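Local coordinates for peptide ABC transporter, peptide-binding protein (Thermus thermophilus, PDB 2D5W) that binds oligopeptides, here holding a pentapeptide, and probably hands them to a membrane ABC transporter for uptake, at residues A[452-455]-A[456-459]; A[118-121]-A[122-125]; A[183-186]-A[187-191]. All coordinates share one frame; numbering follows the deposited sequence.

Contact 1: A[452-455]-A[456-459]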
loop_
_atom_site.group_PDB
_atom_site.type_symbol
_atom_site.label_atom_id
_atom_site.label_comp_id
_atom_site.label_asym_id
_atom_site.label_seq_id
_atom_site.Cartn_x
_atom_site.Cartn_y
_atom_site.Cartn_z
ATOM N N ILE A 452 -0.449 -12.974 -2.649
ATOM C CA ILE A 452 -1.545 -12.169 -2.121
ATOM C C ILE A 452 -2.780 -12.066 -3.015
ATOM O O ILE A 452 -3.907 -12.100 -2.515
ATOM C CB ILE A 452 -1.043 -10.742 -1.727
ATOM C CG1 ILE A 452 -2.168 -9.948 -1.060
ATOM C CG2 ILE A 452 -0.514 -10.007 -2.942
ATOM C CD1 ILE A 452 -1.681 -8.702 -0.332
ATOM N N GLN A 453 -2.579 -11.968 -4.326
ATOM C CA GLN A 453 -3.692 -11.842 -5.261
ATOM C C GLN A 453 -4.140 -13.160 -5.893
ATOM O O GLN A 453 -4.732 -13.169 -6.971
ATOM C CB GLN A 453 -3.329 -10.801 -6.336
ATOM C CG GLN A 453 -3.364 -9.374 -5.767
ATOM C CD GLN A 453 -2.458 -8.369 -6.469
ATOM O OE1 GLN A 453 -2.366 -7.217 -6.041
ATOM N NE2 GLN A 453 -1.794 -8.789 -7.536
ATOM N N ARG A 454 -3.885 -14.273 -5.205
ATOM C CA ARG A 454 -4.269 -15.585 -5.720
ATOM C C ARG A 454 -5.032 -16.468 -4.727
ATOM O O ARG A 454 -4.952 -17.697 -4.789
ATOM C CB ARG A 454 -3.030 -16.324 -6.239
ATOM C CG ARG A 454 -2.342 -15.628 -7.418
ATOM C CD ARG A 454 -3.196 -15.643 -8.686
ATOM N NE ARG A 454 -2.480 -15.080 -9.833
ATOM C CZ ARG A 454 -2.312 -13.780 -10.062
ATOM N NH1 ARG A 454 -1.637 -13.378 -11.129
ATOM N NH2 ARG A 454 -2.837 -12.878 -9.244
ATOM N N ALA A 455 -5.779 -15.848 -3.818
ATOM C CA ALA A 455 -6.571 -16.619 -2.865
ATOM C C ALA A 455 -7.639 -17.416 -3.622
ATOM O O ALA A 455 -8.054 -18.489 -3.179
ATOM C CB ALA A 455 -7.231 -15.689 -1.848
ATOM N N SER A 456 -8.082 -16.893 -4.766
ATOM C CA SER A 456 -9.100 -17.575 -5.564
ATOM C C SER A 456 -8.555 -18.882 -6.131
ATOM O O SER A 456 -9.320 -19.745 -6.567
ATOM C CB SER A 456 -9.590 -16.674 -6.701
ATOM O OG SER A 456 -8.569 -16.437 -7.652
ATOM N N GLU A 457 -7.232 -19.015 -6.130
ATOM C CA GLU A 457 -6.560 -20.222 -6.608
ATOM C C GLU A 457 -6.094 -21.022 -5.393
ATOM O O GLU A 457 -5.319 -21.970 -5.513
ATOM C CB GLU A 457 -5.357 -19.857 -7.485
ATOM C CG GLU A 457 -5.722 -19.201 -8.809
ATOM C CD GLU A 457 -6.458 -20.141 -9.745
ATOM O OE1 GLU A 457 -5.926 -21.235 -10.026
ATOM O OE2 GLU A 457 -7.563 -19.783 -10.205
ATOM N N CYS A 458 -6.572 -20.605 -4.223
ATOM C CA CYS A 458 -6.274 -21.236 -2.942
ATOM C C CYS A 458 -4.792 -21.215 -2.536
ATOM O O CYS A 458 -4.314 -22.125 -1.858
ATOM C CB CYS A 458 -6.819 -22.677 -2.929
ATOM S SG CYS A 458 -8.410 -22.890 -3.809
ATOM N N LYS A 459 -4.074 -20.163 -2.930
ATOM C CA LYS A 459 -2.658 -20.027 -2.581
ATOM C C LYS A 459 -2.505 -19.879 -1.068
ATOM O O LYS A 459 -1.567 -20.414 -0.482
ATOM C CB LYS A 459 -2.033 -18.842 -3.317
ATOM C CG LYS A 459 -1.661 -19.146 -4.762
ATOM C CD LYS A 459 -0.545 -20.185 -4.849
ATOM C CE LYS A 459 0.738 -19.692 -4.191
ATOM N NZ LYS A 459 1.858 -20.670 -4.316
HETATM O O HOH W 1 -7.600 -14.240 -5.629
#
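Lys459 N and Glu457 N both bond to the carbonyl oxygen of Arg454, the pivot of a short 3-10 turn that follows helix 449-452 and ends in a Schellman motif. Lys459 N supplies the six-to-one bond at 3.2 Å from Arg454 O, nearly straight at 165°; Cys458 N supplies the five-to-two bond at 2.8 Å from Ala455 O. Cys458 takes the left-handed backbone conformation that this motif needs. Glu457 N and Lys459 N approach Arg454 O from opposite faces of its carbonyl plane. The inner side is tight: Arg454 and Ala455 are buried, and Arg454 makes a cation-pi contact with Tyr498. Its chain bends at chi2 (-68°) and turns back, so that Arg454 NH2 reaches Gln453 O at 3.0 Å with the carbonyl partner in the guanidinium plane. On the outer side the chains of Glu457 and Lys459 run off to solvent; the root of Lys459 stays close, its CG lying 3.5 Å from Arg454 CB. A disulfide from Cys458 to Cys314 ties the turn to the loop just before helix 315-320. Water 1 accepts from Ser456 N at 2.8 Å.

Contact 2: A[118-121]-A[122-125]; sequences VLNP and DFWE
Asn120 O is the polar atom that the first turn of helix 121-126 closes upon: Trp124 N gives it a straight but weak hydrogen bond (3.4 Å, 167°), and Trp124 CD1 sits just as near, 3.4 Å from Asn120 O, which approaches the indole obliquely. The carbonyl oxygen of Pro121 lies 3.1 Å from Glu125 CG, one turn on. Val118 crosses Trp124 at a slant, Val118 CG1 being 3.7 Å from Trp124 CD1. On one face of the indole lies Phe123 CD2, 3.5 Å above the plane and offset toward the rim, while Phe108 meets the ring system edge-to-face. Asn120 and Phe123 point the same way, side by side, with amide and phenyl planes 68° apart; Asn120 ND2 comes within 3.0 Å of Phe123 CB, brought there by a chi1 of 37° that sets CG between the backbone N and the carbonyl carbon. With a serine here in place of Trp124, Val118 CG1 and Phe123 CD2 would probably lose their shared neighbour, leaving a gap beside Asn120. Asp122 turns elsewhere, to Tyr145, Thr486 and Arg126. Leu119 and Asn120 also pack on an apolar side chain of the bound peptide. Since the one hydrogen bond across the contact is weak, apolar packing of Val118, Phe123 and Phe108 on the indole probably carries much of it.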
loop_
_atom_site.group_PDB
_atom_site.type_symbol
_atom_site.label_atom_id
_atom_site.label_comp_id
_atom_site.label_asym_id
_atom_site.label_seq_id
_atom_site.Cartn_x
_atom_site.Cartn_y
_atom_site.Cartn_z
ATOM N N VAL A 118 -4.330 -4.867 -13.478
ATOM C CA VAL A 118 -4.287 -3.636 -12.702
ATOM C C VAL A 118 -4.943 -3.756 -11.328
ATOM O O VAL A 118 -5.889 -4.524 -11.128
ATOM C CB VAL A 118 -4.946 -2.462 -13.477
ATOM C CG1 VAL A 118 -4.175 -2.196 -14.773
ATOM C CG2 VAL A 118 -6.410 -2.783 -13.782
ATOM N N LEU A 119 -4.425 -2.976 -10.385
ATOM C CA LEU A 119 -4.927 -2.942 -9.016
ATOM C C LEU A 119 -6.279 -2.253 -8.925
ATOM O O LEU A 119 -7.110 -2.613 -8.096
ATOM C CB LEU A 119 -3.949 -2.184 -8.121
ATOM C CG LEU A 119 -2.552 -2.761 -7.914
ATOM C CD1 LEU A 119 -1.634 -1.692 -7.330
ATOM C CD2 LEU A 119 -2.638 -3.967 -6.994
ATOM N N ASN A 120 -6.484 -1.246 -9.765
ATOM C CA ASN A 120 -7.732 -0.492 -9.756
ATOM C C ASN A 120 -8.355 -0.412 -11.139
ATOM O O ASN A 120 -8.165 0.562 -11.872
ATOM C CB ASN A 120 -7.504 0.920 -9.199
ATOM C CG ASN A 120 -6.167 1.504 -9.608
ATOM O OD1 ASN A 120 -5.113 1.023 -9.187
ATOM N ND2 ASN A 120 -6.200 2.549 -10.428
ATOM N N PRO A 121 -9.120 -1.445 -11.513
ATOM C CA PRO A 121 -9.781 -1.499 -12.820
ATOM C C PRO A 121 -10.801 -0.379 -13.019
ATOM O O PRO A 121 -11.129 -0.033 -14.152
ATOM C CB PRO A 121 -10.424 -2.884 -12.834
ATOM C CG PRO A 121 -9.569 -3.675 -11.897
ATOM C CD PRO A 121 -9.297 -2.709 -10.779
ATOM N N ASP A 122 -11.308 0.182 -11.924
ATOM C CA ASP A 122 -12.272 1.275 -12.023
ATOM C C ASP A 122 -11.594 2.503 -12.624
ATOM O O ASP A 122 -12.120 3.115 -13.555
ATOM C CB ASP A 122 -12.852 1.608 -10.642
ATOM C CG ASP A 122 -13.642 2.907 -10.639
ATOM O OD1 ASP A 122 -13.021 3.983 -10.510
ATOM O OD2 ASP A 122 -14.881 2.848 -10.781
ATOM N N PHE A 123 -10.429 2.863 -12.092
ATOM C CA PHE A 123 -9.676 4.009 -12.586
ATOM C C PHE A 123 -9.433 3.849 -14.081
ATOM O O PHE A 123 -9.680 4.762 -14.872
ATOM C CB PHE A 123 -8.323 4.099 -11.865
ATOM C CG PHE A 123 -7.375 5.118 -12.451
ATOM C CD1 PHE A 123 -7.367 6.431 -11.990
ATOM C CD2 PHE A 123 -6.483 4.759 -13.461
ATOM C CE1 PHE A 123 -6.485 7.371 -12.522
ATOM C CE2 PHE A 123 -5.597 5.695 -14.000
ATOM C CZ PHE A 123 -5.600 7.003 -13.528
ATOM N N TRP A 124 -8.961 2.669 -14.463
ATOM C CA TRP A 124 -8.643 2.416 -15.853
ATOM C C TRP A 124 -9.822 2.382 -16.810
ATOM O O TRP A 124 -9.641 2.399 -18.025
ATOM C CB TRP A 124 -7.781 1.156 -15.949
ATOM C CG TRP A 124 -6.397 1.464 -15.466
ATOM C CD1 TRP A 124 -5.828 1.097 -14.279
ATOM C CD2 TRP A 124 -5.455 2.321 -16.116
ATOM N NE1 TRP A 124 -4.588 1.684 -14.151
ATOM C CE2 TRP A 124 -4.337 2.440 -15.266
ATOM C CE3 TRP A 124 -5.455 3.006 -17.340
ATOM C CZ2 TRP A 124 -3.222 3.221 -15.600
ATOM C CZ3 TRP A 124 -4.351 3.782 -17.672
ATOM C CH2 TRP A 124 -3.249 3.882 -16.803
ATOM N N GLU A 125 -11.032 2.363 -16.265
ATOM C CA GLU A 125 -12.224 2.376 -17.100
ATOM C C GLU A 125 -12.708 3.804 -17.329
ATOM O O GLU A 125 -13.174 4.137 -18.418
ATOM C CB GLU A 125 -13.348 1.568 -16.443
ATOM C CG GLU A 125 -13.160 0.067 -16.513
ATOM C CD GLU A 125 -13.322 -0.474 -17.922
ATOM O OE1 GLU A 125 -13.023 -1.667 -18.137
ATOM O OE2 GLU A 125 -13.755 0.290 -18.811
#

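Contact 3: A[183-186]-A[187-191]; sequences EKLN and ELYRN
The Tyr189 ring and the Leu185 side chain run side by side in the same direction, Leu185 CD1 lying 3.6 Å from Tyr189 CE2, while the Leu185 carbonyl oxygen meets the ring obliquely. One residue on, the Asn186 amide crosses the Arg190 side chain at a slant, its plane 29° from the guanidinium; Asn186 OD1 touches the aliphatic part, 3.2 Å from Arg190 CD. Having CG anti to the backbone N (chi1 178°) brings the Asn186 amide against Arg190, where OD1 also takes a weak hydrogen bond from Arg454 NH1. Arg190 has its main charge partner elsewhere, NE pairing with Asp449, and Tyr189 OH is held by Lys114 O. The backbone supplies the regular bonds, among them Arg190 N to Asn186 O at 2.9 Å. Toward solvent, water 2 donates to Lys184 O at 2.8 Å and to Glu187 OE1, bridging a backbone carbonyl to a side-chain carboxylate about one turn on; nearby, Lys184 NZ and Glu183 OE1 make a weak salt bridge. Leu188 faces helix 159-173. The pattern of one-turn-apart pairs, apolar on one flank and charged on another, is that of an amphipathic alpha-helix packed on its neighbour.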
loop_
_atom_site.group_PDB
_atom_site.type_symbol
_atom_site.label_atom_id
_atom_site.label_comp_id
_atom_site.label_asym_id
_atom_site.label_seq_id
_atom_site.Cartn_x
_atom_site.Cartn_y
_atom_site.Cartn_z
ATOM N N GLU A 183 -4.632 -17.072 -18.173
ATOM C CA GLU A 183 -3.357 -17.444 -17.569
ATOM C C GLU A 183 -2.165 -17.017 -18.423
ATOM O O GLU A 183 -1.210 -16.416 -17.923
ATOM C CB GLU A 183 -3.314 -18.955 -17.339
ATOM C CG GLU A 183 -4.324 -19.452 -16.317
ATOM C CD GLU A 183 -5.056 -20.699 -16.781
ATOM O OE1 GLU A 183 -4.387 -21.654 -17.228
ATOM O OE2 GLU A 183 -6.302 -20.725 -16.693
ATOM N N LYS A 184 -2.225 -17.330 -19.712
ATOM C CA LYS A 184 -1.152 -16.982 -20.632
ATOM C C LYS A 184 -1.020 -15.474 -20.803
ATOM O O LYS A 184 0.089 -14.948 -20.893
ATOM C CB LYS A 184 -1.389 -17.648 -21.992
ATOM C CG LYS A 184 -1.100 -19.148 -22.003
ATOM C CD LYS A 184 -1.874 -19.884 -20.918
ATOM C CE LYS A 184 -1.415 -21.327 -20.782
ATOM N NZ LYS A 184 -2.088 -22.013 -19.642
ATOM N N LEU A 185 -2.153 -14.780 -20.836
ATOM C CA LEU A 185 -2.143 -13.330 -20.993
ATOM C C LEU A 185 -1.505 -12.669 -19.771
ATOM O O LEU A 185 -0.721 -11.725 -19.897
ATOM C CB LEU A 185 -3.570 -12.818 -21.187
ATOM C CG LEU A 185 -3.720 -11.326 -21.488
ATOM C CD1 LEU A 185 -2.921 -10.946 -22.733
ATOM C CD2 LEU A 185 -5.190 -11.014 -21.687
ATOM N N ASN A 186 -1.840 -13.173 -18.587
ATOM C CA ASN A 186 -1.277 -12.637 -17.353
ATOM C C ASN A 186 0.240 -12.828 -17.362
ATOM O O ASN A 186 0.991 -11.922 -17.002
ATOM C CB ASN A 186 -1.903 -13.342 -16.144
ATOM C CG ASN A 186 -1.326 -12.862 -14.825
ATOM O OD1 ASN A 186 -0.528 -13.559 -14.196
ATOM N ND2 ASN A 186 -1.720 -11.665 -14.403
ATOM N N GLU A 187 0.687 -14.005 -17.786
ATOM C CA GLU A 187 2.115 -14.294 -17.847
ATOM C C GLU A 187 2.820 -13.352 -18.818
ATOM O O GLU A 187 3.917 -12.865 -18.538
ATOM C CB GLU A 187 2.343 -15.746 -18.276
ATOM C CG GLU A 187 3.804 -16.128 -18.448
ATOM C CD GLU A 187 3.992 -17.610 -18.715
ATOM O OE1 GLU A 187 3.391 -18.125 -19.684
ATOM O OE2 GLU A 187 4.741 -18.261 -17.955
ATOM N N LEU A 188 2.188 -13.096 -19.958
ATOM C CA LEU A 188 2.763 -12.213 -20.963
ATOM C C LEU A 188 3.026 -10.827 -20.389
ATOM O O LEU A 188 4.112 -10.270 -20.555
ATOM C CB LEU A 188 1.818 -12.091 -22.162
ATOM C CG LEU A 188 2.329 -11.258 -23.337
ATOM C CD1 LEU A 188 3.389 -12.036 -24.100
ATOM C CD2 LEU A 188 1.169 -10.920 -24.255
ATOM N N TYR A 189 2.031 -10.267 -19.713
ATOM C CA TYR A 189 2.189 -8.940 -19.141
ATOM C C TYR A 189 3.151 -8.913 -17.956
ATOM O O TYR A 189 3.925 -7.967 -17.818
ATOM C CB TYR A 189 0.827 -8.361 -18.750
ATOM C CG TYR A 189 -0.063 -8.045 -19.936
ATOM C CD1 TYR A 189 0.463 -7.469 -21.095
ATOM C CD2 TYR A 189 -1.437 -8.279 -19.884
ATOM C CE1 TYR A 189 -0.359 -7.134 -22.171
ATOM C CE2 TYR A 189 -2.265 -7.944 -20.951
ATOM C CZ TYR A 189 -1.722 -7.373 -22.089
ATOM O OH TYR A 189 -2.539 -7.034 -23.144
ATOM N N ARG A 190 3.123 -9.937 -17.106
ATOM C CA ARG A 190 4.048 -9.966 -15.972
ATOM C C ARG A 190 5.481 -9.994 -16.490
ATOM O O ARG A 190 6.348 -9.275 -15.989
ATOM C CB ARG A 190 3.825 -11.201 -15.087
ATOM C CG ARG A 190 2.503 -11.238 -14.346
ATOM C CD ARG A 190 2.404 -12.459 -13.432
ATOM N NE ARG A 190 3.139 -12.301 -12.175
ATOM C CZ ARG A 190 4.320 -12.850 -11.904
ATOM N NH1 ARG A 190 4.938 -13.607 -12.803
ATOM N NH2 ARG A 190 4.882 -12.650 -10.718
ATOM N N ASN A 191 5.728 -10.825 -17.498
ATOM C CA ASN A 191 7.068 -10.947 -18.059
ATOM C C ASN A 191 7.566 -9.640 -18.660
ATOM O O ASN A 191 8.763 -9.367 -18.644
ATOM C CB ASN A 191 7.119 -12.072 -19.098
ATOM C CG ASN A 191 6.993 -13.448 -18.467
ATOM O OD1 ASN A 191 7.174 -13.606 -17.259
ATOM N ND2 ASN A 191 6.699 -14.452 -19.285
HETATM O O HOH W 2 2.286 -16.317 -21.962
#

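How the contacts relate
Along the chain the order is contact 2, contact 3, contact 1; the three follow in series, and none nests in or crosses another. Each closes only a local turn: contact 2 the start of helix 121-126, contact 3 two turns of helix 182-194, contact 1 the loop between helix 449-452 and strand 463-469. Contact 1 is the meeting point in space: Gln453 OE1 packs 3.4 Å from Leu119 CD2 of contact 2, and Arg454 makes a weak hydrogen bond to Asn186 of contact 3. Contacts 2 and 3 do not touch, their nearest atoms being about 7 Å apart. The start of helix 121-126 and the body of helix 182-194 both meet the loop leading into strand 463-469.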